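Local coordinates for formate dehydrogenase (Pyrobaculum aerophilum, PDB 1QP8), which binds NADPH and is probably an oxidoreductase of the D-isomer specific 2-hydroxyacid dehydrogenase family, perhaps acting on formate or 2-oxoacids, at the interface of chains A and B. Numbering follows the deposited sequence. Chains: chain A/B, Formate dehydrogenase.

The interface of chains A and B. Residues chain A 99, 101, 104, 119; chain B 89, 258, 261, 266.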
ATOM      1  N   LYS A  99      -3.178   7.195  -3.222  1.00 42.79           N
ATOM      2  CA  LYS A  99      -4.603   6.917  -3.320  1.00 42.79           C
ATOM      3  C   LYS A  99      -5.413   7.938  -2.515  1.00 42.79           C
ATOM      4  O   LYS A  99      -6.618   7.752  -2.276  1.00 42.79           O
ATOM      5  CB  LYS A  99      -4.901   5.488  -2.849  1.00 50.27           C
ATOM      6  CG  LYS A  99      -4.148   4.421  -3.621  1.00 50.27           C
ATOM      7  CD  LYS A  99      -4.585   4.344  -5.067  1.00 50.27           C
ATOM      8  CE  LYS A  99      -5.866   3.539  -5.217  1.00 50.27           C
ATOM      9  NZ  LYS A  99      -6.414   3.603  -6.612  1.00 50.27           N
ATOM     10  N   ILE A 101      -5.518   8.593   0.584  1.00 51.10           N
ATOM     11  CA  ILE A 101      -6.095   8.126   1.839  1.00 51.10           C
ATOM     12  C   ILE A 101      -5.927   9.177   2.948  1.00 51.10           C
ATOM     13  O   ILE A 101      -6.896   9.554   3.624  1.00 51.10           O
ATOM     14  CB  ILE A 101      -5.427   6.828   2.319  1.00 41.58           C
ATOM     15  CG1 ILE A 101      -5.644   5.703   1.298  1.00 41.58           C
ATOM     16  CG2 ILE A 101      -5.991   6.436   3.672  1.00 41.58           C
ATOM     17  CD1 ILE A 101      -7.072   5.206   1.215  1.00 41.58           C
ATOM     18  N   TYR A 104      -8.165  12.419   2.175  1.00 47.60           N
ATOM     19  CA  TYR A 104      -9.596  12.245   2.406  1.00 47.60           C
ATOM     20  C   TYR A 104      -9.913  11.964   3.875  1.00 47.60           C
ATOM     21  O   TYR A 104     -10.954  12.371   4.384  1.00 47.60           O
ATOM     22  CB  TYR A 104     -10.165  11.134   1.512  1.00 38.08           C
ATOM     23  CG  TYR A 104     -10.747  11.649   0.207  1.00 38.08           C
ATOM     24  CD1 TYR A 104     -10.149  11.355  -1.021  1.00 38.08           C
ATOM     25  CD2 TYR A 104     -11.892  12.440   0.201  1.00 38.08           C
ATOM     26  CE1 TYR A 104     -10.675  11.838  -2.230  1.00 38.08           C
ATOM     27  CE2 TYR A 104     -12.432  12.927  -1.005  1.00 38.08           C
ATOM     28  CZ  TYR A 104     -11.815  12.622  -2.218  1.00 38.08           C
ATOM     29  OH  TYR A 104     -12.337  13.111  -3.396  1.00 38.08           O
ATOM     30  N   ILE A 119      -9.196  10.181  -7.381  1.00 44.31           N
ATOM     31  CA  ILE A 119      -8.265   9.171  -6.914  1.00 44.31           C
ATOM     32  C   ILE A 119      -7.460   8.577  -8.058  1.00 44.31           C
ATOM     33  O   ILE A 119      -8.005   7.944  -8.951  1.00 44.31           O
ATOM     34  CB  ILE A 119      -9.043   8.102  -6.159  1.00 55.20           C
ATOM     35  CG1 ILE A 119      -9.696   8.778  -4.951  1.00 55.20           C
ATOM     36  CG2 ILE A 119      -8.129   6.962  -5.747  1.00 55.20           C
ATOM     37  CD1 ILE A 119     -10.466   7.875  -4.068  1.00 55.20           C
TER
ATOM     38  N   PHE B  89      -7.138   0.494  -3.793  1.00 43.83           N
ATOM     39  CA  PHE B  89      -7.613   1.388  -2.745  1.00 43.83           C
ATOM     40  C   PHE B  89      -7.627   0.660  -1.404  1.00 43.83           C
ATOM     41  O   PHE B  89      -7.309   1.245  -0.384  1.00 43.83           O
ATOM     42  CB  PHE B  89      -9.023   1.897  -3.055  1.00 29.65           C
ATOM     43  CG  PHE B  89      -9.412   3.117  -2.272  1.00 29.65           C
ATOM     44  CD1 PHE B  89      -9.045   4.384  -2.709  1.00 29.65           C
ATOM     45  CD2 PHE B  89     -10.135   2.996  -1.080  1.00 29.65           C
ATOM     46  CE1 PHE B  89      -9.390   5.514  -1.974  1.00 29.65           C
ATOM     47  CE2 PHE B  89     -10.492   4.124  -0.332  1.00 29.65           C
ATOM     48  CZ  PHE B  89     -10.119   5.382  -0.779  1.00 29.65           C
ATOM     49  N   THR B 258     -12.923   7.202   4.364  1.00 39.35           N
ATOM     50  CA  THR B 258     -12.935   7.787   3.031  1.00 39.35           C
ATOM     51  C   THR B 258     -14.390   7.770   2.565  1.00 39.35           C
ATOM     52  O   THR B 258     -15.141   6.846   2.898  1.00 39.35           O
ATOM     53  CB  THR B 258     -12.028   6.988   2.061  1.00 47.84           C
ATOM     54  OG1 THR B 258     -12.291   5.587   2.189  1.00 47.84           O
ATOM     55  CG2 THR B 258     -10.571   7.244   2.377  1.00 47.84           C
ATOM     56  N   VAL B 261     -15.018   6.336  -2.181  1.00 46.04           N
ATOM     57  CA  VAL B 261     -14.368   6.751  -3.414  1.00 46.04           C
ATOM     58  C   VAL B 261     -13.391   5.734  -3.994  1.00 46.04           C
ATOM     59  O   VAL B 261     -12.611   6.063  -4.892  1.00 46.04           O
ATOM     60  CB  VAL B 261     -13.630   8.077  -3.188  1.00 58.57           C
ATOM     61  CG1 VAL B 261     -14.633   9.210  -3.058  1.00 58.57           C
ATOM     62  CG2 VAL B 261     -12.797   7.987  -1.918  1.00 58.57           C
ATOM     63  N   GLY B 266     -15.078   7.784  -7.295  1.00 52.70           N
ATOM     64  CA  GLY B 266     -13.823   8.459  -7.015  1.00 52.70           C
ATOM     65  C   GLY B 266     -12.920   8.694  -8.208  1.00 52.70           C
ATOM     66  O   GLY B 266     -11.981   9.487  -8.127  1.00 52.70           O
TER
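B:Phe89, on helix 83-98, meets A:Ile101 with a ring face and A:Ile119 with its CE1 rim, at the core of this patch of the two-fold homodimer interface, an assembly typical of D-2-hydroxyacid dehydrogenases. With CG trans to the backbone N (chi1 -162°), the ring points away from its own helix into chain A. A:Ile101, at the start of helix 101-109, lays CD1 over one face, 4.0 Å from the ring centroid and displaced toward the CZ rim, a CH-pi contact. A:Ile119 crosses the phenyl group at about a right angle and, from the other side of the ring plane but beyond the rim, brings its CD1 to 3.3 Å from B:Phe89 CE1. The same methyl meets B:Val261, whose fit is too close in the model to be interpreted at 2.8 Å resolution. The extended CG1-CD1 branch of A:Ile119 (chi2 -178°) carries CD1 to the corner where B:Phe89 and B:Val261 meet. B:Thr258 CB lies at the ring edge, in plane, a support from within chain B. Beside this tight packing a backbone hydrogen bond adds a polar tie: A:Ile119 N donates to B:Gly266 O at 3.0 Å, nearly straight at the hydrogen (175°).

The flanks are looser. A:Lys99 lays methylene CE against the helix backbone, 3.7 Å from B:Phe89 CA, and uses its aliphatic part here. On the opposite flank little surface is hidden, and A:Tyr104 contributes CB, 4.0 Å from the B:Thr258 methyl CG2.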